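Local coordinates for fuculose-1-phosphate aldolase (Glaciozyma antarctica, PDB 4XXF), which is a zinc-binding member of the class II aldolase and adducin family, with an AraD-like fold built around a central mixed beta-sheet, at residues A[62-73]-A[87-95]; A[43-51]-A[95-106]. All coordinates share one frame; numbering follows the deposited sequence.

Contact 1: A[62-73]-A[87-95]; sequences FGLAFRLMTVSD and GKEGRRIVN
Two hydrogen bonds join F62 to the facing chain: F62 N donates almost straight to I93 O (2.9 Å), and R91 NH1 donates to F62 O (3.0 Å) on a carbonyl lone pair, that oxygen lying close to the guanidinium plane. A bend at chi3 (-67°) turns one guanidinium face of R91 over the G63-L64 backbone. Packing on the F62 ring comes next. CB of N95 stands over the centre of the F62 ring, 3.5 Å from its centroid, in a CH-pi contact, and the N95 amide stacks at 22° to the ring.

Charge ties the other end. The extended chain of K88 brings NZ to 3.2 Å from D73 OD1 in a salt bridge. D73 OD2 is gripped twice by T70: T70 N donates to the anti lone pair of OD2, whereas T70 OG1, 2.7 Å from OD2, comes from above the carboxylate plane; together they should restrain the carboxylate's rotation. One water bridges T70 OG1 and K88 NZ, and another links D73 O, K88 N and R91 O.

F239 of the second subunit meets the F62 ring edge-to-face, while Q246 of that subunit bonds G63 O. The contact thus joins the loop between strands 56-59 and 75-78 to the one leading from strand 83-84 into helix 96-108, with F66 packing on helix 15-36 and strand 45-49.

Contact 2: A[43-51]-A[95-106]; sequences AGHLTVRDP and NLAGFMIHSAIH
H45 and T47 of strand 45-49 face helix 96-106, and R49 reaches it with its guanidinium, so this is alpha/beta packing of a helix against the central sheet of the AraD-like fold. The axes approach to 9.1 Å and cross at -39°, their directions roughly alike.

N95 is the N-cap of the helix: its OD1 accepts a weak capping bond from G98 N, and its ND2 lies at the edge of the H45 ring. In the first turn, G98 puts bare backbone against that imidazole: in the H45 conformer given, one of two modelled, G98 CA is 3.2 Å from H45 NE2 and the G98 carbonyl lies over one ring face, an approach that the absence of a side chain on G98 allows. F99 follows, offering its ring edge to the T47 methyl, with CD1 4.1 Å from CG2.

H102 faces the strand at two points. Its ND1 is hydrogen-bonded to T47 OG1 (2.9 Å), which lies in the imidazole plane, while its NE2 is 2.9 Å from ND1 of H45 in the same conformer. The H45 side chain is about 5 Å from a bound zinc ion, and its backbone pairs with H117, which binds zinc with H119 and H181. The contact therefore borders the metal site.

H106 closes the row. Its NE2 bonds to T47 OG1 at 2.9 Å, again in the ring plane, so two imidazoles grip one buried hydroxyl. With chi1 at 55°, T47 holds OG1 between its backbone N and carbonyl carbon, within range of both rings. H106 ND1 and R49 NH2 both bond to V112 O. R49 also bends back past H106: its NH2 donates to H106 O over 2.8 Å at 178°, with the acceptor in the guanidinium plane.

From the N terminus, strand 45-49 comes first, and contact 2 is closed when the chain reaches helix 96-106, making the longer loop. Contact 1 lies wholly within it: 62-73 follows strand 56-59, and the loop segment 87-95 returns after strands 75-78 and 83-84. The two contacts nest without crossing. N95 belongs to both, ending the inner loop and capping the helix of the outer one. Direct packing also joins them, V94 CG2 against F99 CB and F66 against G44 and L46. Contact 1 ties peripheral loops at a subunit interface; contact 2 fastens a helix to the sheet beside the zinc site.

Contact 1: A[62-73]-A[87-95]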
loop_
_atom_site.group_PDB
_atom_site.type_symbol
_atom_site.label_atom_id
_atom_site.label_comp_id
_atom_site.label_asym_id
_atom_site.label_seq_id
_atom_site.Cartn_x
_atom_site.Cartn_y
_atom_site.Cartn_z
ATOM N N PHE A 62 -11.650 25.185 -2.120
ATOM C CA PHE A 62 -12.007 24.209 -3.143
ATOM C C PHE A 62 -10.881 23.986 -4.147
ATOM O O PHE A 62 -10.377 24.928 -4.744
ATOM C CB PHE A 62 -13.281 24.695 -3.852
ATOM C CG PHE A 62 -14.067 23.621 -4.577
ATOM C CD1 PHE A 62 -13.901 22.267 -4.317
ATOM C CD2 PHE A 62 -15.012 24.001 -5.522
ATOM C CE1 PHE A 62 -14.660 21.319 -4.998
ATOM C CE2 PHE A 62 -15.766 23.062 -6.196
ATOM C CZ PHE A 62 -15.583 21.718 -5.937
ATOM N N GLY A 63 -10.493 22.728 -4.329
ATOM C CA GLY A 63 -9.538 22.373 -5.366
ATOM C C GLY A 63 -8.078 22.281 -4.951
ATOM O O GLY A 63 -7.250 21.827 -5.734
ATOM N N LEU A 64 -7.741 22.738 -3.750
ATOM C CA LEU A 64 -6.357 22.647 -3.290
ATOM C C LEU A 64 -6.072 21.259 -2.702
ATOM O O LEU A 64 -6.817 20.759 -1.856
ATOM C CB LEU A 64 -6.060 23.728 -2.246
ATOM C CG LEU A 64 -4.635 23.729 -1.689
ATOM C CD1 LEU A 64 -3.609 23.990 -2.770
ATOM C CD2 LEU A 64 -4.528 24.774 -0.610
ATOM N N ALA A 65 -4.992 20.630 -3.150
ATOM C CA ALA A 65 -4.614 19.317 -2.657
ATOM C C ALA A 65 -4.461 19.326 -1.145
ATOM O O ALA A 65 -3.782 20.194 -0.579
ATOM C CB ALA A 65 -3.316 18.872 -3.287
ATOM N N PHE A 66 -5.050 18.333 -0.482
ATOM C CA PHE A 66 -4.890 18.202 0.967
ATOM C C PHE A 66 -3.403 18.115 1.348
ATOM O O PHE A 66 -2.987 18.660 2.378
ATOM C CB PHE A 66 -5.621 16.968 1.497
ATOM C CG PHE A 66 -7.125 17.101 1.579
ATOM C CD1 PHE A 66 -7.818 18.130 0.957
ATOM C CD2 PHE A 66 -7.840 16.162 2.302
ATOM C CE1 PHE A 66 -9.207 18.208 1.056
ATOM C CE2 PHE A 66 -9.224 16.229 2.407
ATOM C CZ PHE A 66 -9.908 17.254 1.780
ATOM N N ARG A 67 -2.608 17.437 0.518
ATOM C CA ARG A 67 -1.177 17.249 0.739
ATOM C C ARG A 67 -0.402 18.564 0.809
ATOM O O ARG A 67 0.685 18.605 1.378
ATOM C CB ARG A 67 -0.625 16.353 -0.389
ATOM C CG ARG A 67 0.895 16.219 -0.474
ATOM C CD ARG A 67 1.455 15.543 0.772
ATOM N NE ARG A 67 2.895 15.323 0.688
ATOM C CZ ARG A 67 3.807 16.256 0.938
ATOM N NH1 ARG A 67 3.442 17.485 1.262
ATOM N NH2 ARG A 67 5.098 15.954 0.854
ATOM N N LEU A 68 -0.952 19.625 0.225
ATOM C CA LEU A 68 -0.272 20.916 0.177
ATOM C C LEU A 68 -0.932 21.976 1.053
ATOM O O LEU A 68 -0.537 23.139 1.004
ATOM C CB LEU A 68 -0.207 21.419 -1.268
ATOM C CG LEU A 68 0.439 20.422 -2.237
ATOM C CD1 LEU A 68 0.303 20.918 -3.676
ATOM C CD2 LEU A 68 1.915 20.165 -1.905
ATOM N N MET A 69 -1.914 21.586 1.867
ATOM C CA MET A 69 -2.651 22.544 2.693
ATOM C C MET A 69 -1.716 23.293 3.632
ATOM O O MET A 69 -0.843 22.690 4.250
ATOM C CB MET A 69 -3.724 21.815 3.503
ATOM C CG MET A 69 -4.796 22.724 4.113
ATOM S SD MET A 69 -5.795 23.584 2.853
ATOM C CE MET A 69 -6.144 22.268 1.677
ATOM N N THR A 70 -1.897 24.609 3.734
ATOM C CA THR A 70 -1.180 25.419 4.722
ATOM C C THR A 70 -2.174 26.312 5.440
ATOM O O THR A 70 -3.294 26.513 4.967
ATOM C CB THR A 70 -0.072 26.312 4.106
ATOM O OG1 THR A 70 -0.671 27.391 3.382
ATOM C CG2 THR A 70 0.839 25.509 3.180
ATOM N N VAL A 71 -1.754 26.844 6.580
ATOM C CA VAL A 71 -2.608 27.728 7.363
ATOM C C VAL A 71 -3.104 28.926 6.535
ATOM O O VAL A 71 -4.277 29.302 6.625
ATOM C CB VAL A 71 -1.868 28.203 8.641
ATOM C CG1 VAL A 71 -2.584 29.385 9.297
ATOM C CG2 VAL A 71 -1.722 27.041 9.609
ATOM N N SER A 72 -2.238 29.470 5.681
ATOM C CA SER A 72 -2.578 30.627 4.849
ATOM C C SER A 72 -3.645 30.335 3.798
ATOM O O SER A 72 -4.263 31.257 3.263
ATOM C CB SER A 72 -1.322 31.158 4.155
ATOM O OG SER A 72 -0.453 31.758 5.099
ATOM N N ASP A 73 -3.862 29.057 3.492
ATOM C CA ASP A 73 -4.854 28.685 2.489
ATOM C C ASP A 73 -6.280 28.640 3.012
ATOM O O ASP A 73 -7.232 28.757 2.234
ATOM C CB ASP A 73 -4.524 27.309 1.913
ATOM C CG ASP A 73 -3.229 27.294 1.144
ATOM O OD1 ASP A 73 -3.102 28.074 0.175
ATOM O OD2 ASP A 73 -2.335 26.496 1.507
ATOM N N GLY A 87 -7.639 32.822 3.072
ATOM C CA GLY A 87 -7.285 32.315 1.762
ATOM C C GLY A 87 -6.260 33.116 0.986
ATOM O O GLY A 87 -5.770 34.153 1.431
ATOM N N LYS A 88 -5.960 32.607 -0.202
ATOM C CA LYS A 88 -5.061 33.257 -1.134
ATOM C C LYS A 88 -5.826 33.725 -2.361
ATOM O O LYS A 88 -6.814 33.104 -2.763
ATOM C CB LYS A 88 -3.938 32.308 -1.546
ATOM C CG LYS A 88 -2.997 31.936 -0.405
ATOM C CD LYS A 88 -1.931 30.977 -0.887
ATOM C CE LYS A 88 -1.059 30.495 0.252
ATOM N NZ LYS A 88 -0.163 29.392 -0.198
ATOM N N GLU A 89 -5.364 34.832 -2.930
ATOM C CA GLU A 89 -5.839 35.348 -4.210
ATOM C C GLU A 89 -5.947 34.225 -5.231
ATOM O O GLU A 89 -4.978 33.502 -5.464
ATOM C CB GLU A 89 -4.875 36.423 -4.723
ATOM C CG GLU A 89 -5.348 37.264 -5.919
ATOM C CD GLU A 89 -6.694 37.943 -5.703
ATOM O OE1 GLU A 89 -7.072 38.180 -4.533
ATOM O OE2 GLU A 89 -7.366 38.260 -6.710
ATOM N N GLY A 90 -7.122 34.066 -5.832
ATOM C CA GLY A 90 -7.299 33.056 -6.861
ATOM C C GLY A 90 -7.983 31.789 -6.373
ATOM O O GLY A 90 -8.460 30.997 -7.184
ATOM N N ARG A 91 -8.046 31.578 -5.060
ATOM C CA ARG A 91 -8.748 30.405 -4.538
ATOM C C ARG A 91 -9.467 30.724 -3.234
ATOM O O ARG A 91 -9.389 29.992 -2.254
ATOM C CB ARG A 91 -7.788 29.220 -4.344
ATOM C CG ARG A 91 -8.499 27.864 -4.369
ATOM C CD ARG A 91 -7.606 26.695 -3.963
ATOM N NE ARG A 91 -6.541 26.442 -4.932
ATOM C CZ ARG A 91 -6.706 25.757 -6.063
ATOM N NH1 ARG A 91 -7.891 25.246 -6.362
ATOM N NH2 ARG A 91 -5.685 25.583 -6.890
ATOM N N ARG A 92 -10.175 31.843 -3.231
ATOM C CA ARG A 92 -11.069 32.162 -2.129
ATOM C C ARG A 92 -12.451 31.650 -2.494
ATOM O O ARG A 92 -13.397 32.414 -2.696
ATOM C CB ARG A 92 -11.048 33.662 -1.842
ATOM C CG ARG A 92 -9.735 34.060 -1.194
ATOM C CD ARG A 92 -9.500 35.549 -1.126
ATOM N NE ARG A 92 -8.253 35.786 -0.406
ATOM C CZ ARG A 92 -7.406 36.773 -0.657
ATOM N NH1 ARG A 92 -7.663 37.650 -1.618
ATOM N NH2 ARG A 92 -6.296 36.883 0.062
ATOM N N ILE A 93 -12.528 30.323 -2.576
ATOM C CA ILE A 93 -13.727 29.634 -3.031
ATOM C C ILE A 93 -13.998 28.406 -2.184
ATOM O O ILE A 93 -13.081 27.706 -1.761
ATOM C CB ILE A 93 -13.623 29.208 -4.517
ATOM C CG1 ILE A 93 -12.336 28.414 -4.766
ATOM C CG2 ILE A 93 -13.691 30.418 -5.428
ATOM C CD1 ILE A 93 -12.297 27.744 -6.129
ATOM N N VAL A 94 -15.275 28.156 -1.926
ATOM C CA VAL A 94 -15.699 27.002 -1.153
ATOM C C VAL A 94 -16.545 26.093 -2.040
ATOM O O VAL A 94 -17.263 26.564 -2.921
ATOM C CB VAL A 94 -16.494 27.426 0.120
ATOM C CG1 VAL A 94 -17.859 28.025 -0.245
ATOM C CG2 VAL A 94 -16.657 26.256 1.080
ATOM N N ASN A 95 -16.422 24.786 -1.840
ATOM C CA ASN A 95 -17.359 23.842 -2.432
ATOM C C ASN A 95 -18.691 23.987 -1.685
ATOM O O ASN A 95 -18.817 23.534 -0.549
ATOM C CB ASN A 95 -16.779 22.426 -2.350
ATOM C CG ASN A 95 -17.802 21.327 -2.614
ATOM O OD1 ASN A 95 -18.899 21.566 -3.116
ATOM N ND2 ASN A 95 -17.426 20.099 -2.278
HETATM O O HOH W 1 1.282 29.032 2.220
HETATM O O HOH W 2 -3.910 34.020 3.596
HETATM O O HOH W 3 -7.234 29.935 -0.444
#

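Contact 2: A[43-51]-A[95-106]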
loop_
_atom_site.group_PDB
_atom_site.type_symbol
_atom_site.label_atom_id
_atom_site.label_comp_id
_atom_site.label_asym_id
_atom_site.label_seq_id
_atom_site.Cartn_x
_atom_site.Cartn_y
_atom_site.Cartn_z
ATOM N N ALA A 43 -12.977 16.204 -3.814
ATOM C CA ALA A 43 -14.027 15.937 -2.864
ATOM C C ALA A 43 -13.477 16.099 -1.457
ATOM O O ALA A 43 -12.267 15.975 -1.217
ATOM C CB ALA A 43 -14.585 14.534 -3.061
ATOM N N GLY A 44 -14.361 16.367 -0.519
ATOM C CA GLY A 44 -13.928 16.392 0.856
ATOM C C GLY A 44 -13.808 17.773 1.435
ATOM O O GLY A 44 -13.348 18.740 0.813
ATOM N N HIS A 45 -14.220 17.834 2.685
ATOM C CA HIS A 45 -14.167 19.073 3.417
ATOM C C HIS A 45 -13.984 18.768 4.884
ATOM O O HIS A 45 -14.507 17.792 5.417
ATOM C CB HIS A 45 -15.433 19.905 3.183
ATOM C CG HIS A 45 -16.498 19.173 2.431
ATOM N ND1 HIS A 45 -17.453 18.399 3.054
ATOM C CD2 HIS A 45 -16.749 19.083 1.104
ATOM C CE1 HIS A 45 -18.253 17.873 2.145
ATOM N NE2 HIS A 45 -17.843 18.265 0.952
ATOM N N LEU A 46 -13.182 19.610 5.511
ATOM C CA LEU A 46 -13.013 19.571 6.954
ATOM C C LEU A 46 -13.269 20.980 7.455
ATOM O O LEU A 46 -12.706 21.940 6.933
ATOM C CB LEU A 46 -11.610 19.096 7.353
ATOM C CG LEU A 46 -11.277 17.607 7.234
ATOM C CD1 LEU A 46 -11.040 17.180 5.780
ATOM C CD2 LEU A 46 -10.058 17.297 8.082
ATOM N N THR A 47 -14.149 21.105 8.441
ATOM C CA THR A 47 -14.502 22.419 8.962
ATOM C C THR A 47 -14.258 22.512 10.458
ATOM O O THR A 47 -14.320 21.503 11.175
ATOM C CB THR A 47 -15.986 22.760 8.702
ATOM O OG1 THR A 47 -16.827 21.729 9.241
ATOM C CG2 THR A 47 -16.269 22.907 7.199
ATOM N N VAL A 48 -13.947 23.722 10.920
ATOM C CA VAL A 48 -13.959 23.994 12.352
ATOM C C VAL A 48 -14.667 25.326 12.604
ATOM O O VAL A 48 -14.476 26.313 11.891
ATOM C CB VAL A 48 -12.521 23.991 12.966
ATOM C CG1 VAL A 48 -11.664 25.115 12.399
ATOM C CG2 VAL A 48 -12.585 24.079 14.484
ATOM N N ARG A 49 -15.512 25.326 13.622
ATOM C CA ARG A 49 -16.232 26.527 14.011
ATOM C C ARG A 49 -15.261 27.568 14.544
ATOM O O ARG A 49 -14.381 27.252 15.350
ATOM C CB ARG A 49 -17.260 26.175 15.074
ATOM C CG ARG A 49 -18.336 27.204 15.284
ATOM C CD ARG A 49 -19.154 26.821 16.478
ATOM N NE ARG A 49 -19.874 25.545 16.361
ATOM C CZ ARG A 49 -21.085 25.409 15.814
ATOM N NH1 ARG A 49 -21.686 26.448 15.251
ATOM N NH2 ARG A 49 -21.698 24.237 15.813
ATOM N N ASP A 50 -15.408 28.814 14.101
ATOM C CA ASP A 50 -14.585 29.891 14.646
ATOM C C ASP A 50 -14.878 30.084 16.127
ATOM O O ASP A 50 -16.033 30.003 16.541
ATOM C CB ASP A 50 -14.825 31.202 13.892
ATOM C CG ASP A 50 -13.866 32.289 14.311
ATOM O OD1 ASP A 50 -14.244 33.121 15.161
ATOM O OD2 ASP A 50 -12.724 32.290 13.796
ATOM N N PRO A 51 -13.836 30.343 16.936
ATOM C CA PRO A 51 -14.067 30.438 18.384
ATOM C C PRO A 51 -14.698 31.742 18.839
ATOM O O PRO A 51 -15.092 31.841 20.005
ATOM C CB PRO A 51 -12.657 30.298 18.971
ATOM C CG PRO A 51 -11.740 30.731 17.868
ATOM C CD PRO A 51 -12.400 30.276 16.605
ATOM N N ASN A 95 -16.422 24.786 -1.840
ATOM C CA ASN A 95 -17.359 23.842 -2.432
ATOM C C ASN A 95 -18.691 23.987 -1.685
ATOM O O ASN A 95 -18.817 23.534 -0.549
ATOM C CB ASN A 95 -16.779 22.426 -2.350
ATOM C CG ASN A 95 -17.802 21.327 -2.614
ATOM O OD1 ASN A 95 -18.899 21.566 -3.116
ATOM N ND2 ASN A 95 -17.426 20.099 -2.278
ATOM N N LEU A 96 -19.676 24.636 -2.305
ATOM C CA LEU A 96 -20.866 25.066 -1.565
ATOM C C LEU A 96 -21.735 23.905 -1.098
ATOM O O LEU A 96 -22.097 23.838 0.075
ATOM C CB LEU A 96 -21.717 26.036 -2.400
ATOM C CG LEU A 96 -22.913 26.648 -1.655
ATOM C CD1 LEU A 96 -22.452 27.497 -0.473
ATOM C CD2 LEU A 96 -23.802 27.468 -2.585
ATOM N N ALA A 97 -22.072 22.998 -2.008
ATOM C CA ALA A 97 -22.968 21.895 -1.675
ATOM C C ALA A 97 -22.402 21.094 -0.512
ATOM O O ALA A 97 -23.105 20.793 0.455
ATOM C CB ALA A 97 -23.190 20.999 -2.885
ATOM N N GLY A 98 -21.114 20.787 -0.604
ATOM C CA GLY A 98 -20.415 20.084 0.452
ATOM C C GLY A 98 -20.385 20.850 1.756
ATOM O O GLY A 98 -20.630 20.285 2.824
ATOM N N PHE A 99 -20.110 22.145 1.674
ATOM C CA PHE A 99 -20.054 22.948 2.878
ATOM C C PHE A 99 -21.411 23.027 3.587
ATOM O O PHE A 99 -21.462 23.001 4.817
ATOM C CB PHE A 99 -19.554 24.368 2.597
ATOM C CG PHE A 99 -19.662 25.266 3.797
ATOM C CD1 PHE A 99 -18.741 25.169 4.829
ATOM C CD2 PHE A 99 -20.722 26.155 3.930
ATOM C CE1 PHE A 99 -18.854 25.960 5.961
ATOM C CE2 PHE A 99 -20.841 26.953 5.056
ATOM C CZ PHE A 99 -19.901 26.856 6.074
ATOM N N MET A 100 -22.500 23.125 2.830
ATOM C CA MET A 100 -23.814 23.286 3.442
ATOM C C MET A 100 -24.281 22.017 4.158
ATOM O O MET A 100 -25.122 22.098 5.045
ATOM C CB MET A 100 -24.840 23.735 2.400
ATOM C CG MET A 100 -24.571 25.141 1.862
ATOM S SD MET A 100 -24.425 26.420 3.146
ATOM C CE MET A 100 -26.098 26.467 3.787
ATOM N N ILE A 101 -23.728 20.857 3.808
ATOM C CA ILE A 101 -23.934 19.675 4.649
ATOM C C ILE A 101 -23.360 19.931 6.045
ATOM O O ILE A 101 -24.014 19.677 7.068
ATOM C CB ILE A 101 -23.300 18.414 4.038
ATOM C CG1 ILE A 101 -24.067 18.025 2.773
ATOM C CG2 ILE A 101 -23.324 17.271 5.041
ATOM C CD1 ILE A 101 -23.447 16.874 1.999
ATOM N N HIS A 102 -22.137 20.444 6.095
ATOM C CA HIS A 102 -21.519 20.756 7.376
ATOM C C HIS A 102 -22.297 21.850 8.094
ATOM O O HIS A 102 -22.535 21.774 9.294
ATOM C CB HIS A 102 -20.064 21.188 7.198
ATOM C CG HIS A 102 -19.152 20.091 6.749
ATOM N ND1 HIS A 102 -17.857 19.964 7.210
ATOM C CD2 HIS A 102 -19.335 19.085 5.861
ATOM C CE1 HIS A 102 -17.289 18.919 6.636
ATOM N NE2 HIS A 102 -18.163 18.366 5.817
ATOM N N SER A 103 -22.708 22.867 7.351
ATOM C CA SER A 103 -23.389 23.989 7.956
ATOM C C SER A 103 -24.666 23.536 8.668
ATOM O O SER A 103 -24.951 23.977 9.791
ATOM C CB SER A 103 -23.712 25.044 6.903
ATOM O OG SER A 103 -24.295 26.172 7.516
ATOM N N ALA A 104 -25.432 22.658 8.020
ATOM C CA ALA A 104 -26.662 22.135 8.613
ATOM C C ALA A 104 -26.373 21.393 9.915
ATOM O O ALA A 104 -27.089 21.563 10.896
ATOM C CB ALA A 104 -27.394 21.222 7.636
ATOM N N ILE A 105 -25.318 20.583 9.943
ATOM C CA ILE A 105 -24.974 19.884 11.177
ATOM C C ILE A 105 -24.505 20.850 12.282
ATOM O O ILE A 105 -24.948 20.740 13.428
ATOM C CB ILE A 105 -23.885 18.818 10.929
ATOM C CG1 ILE A 105 -24.402 17.736 9.976
ATOM C CG2 ILE A 105 -23.424 18.217 12.262
ATOM C CD1 ILE A 105 -23.286 16.860 9.392
ATOM N N HIS A 106 -23.596 21.773 11.946
ATOM C CA HIS A 106 -23.117 22.768 12.919
ATOM C C HIS A 106 -24.292 23.569 13.520
ATOM O O HIS A 106 -24.273 23.939 14.699
ATOM C CB HIS A 106 -22.115 23.756 12.278
ATOM C CG HIS A 106 -20.741 23.204 12.023
ATOM N ND1 HIS A 106 -19.867 22.843 13.027
ATOM C CD2 HIS A 106 -20.058 23.052 10.862
ATOM C CE1 HIS A 106 -18.725 22.442 12.492
ATOM N NE2 HIS A 106 -18.815 22.559 11.176
#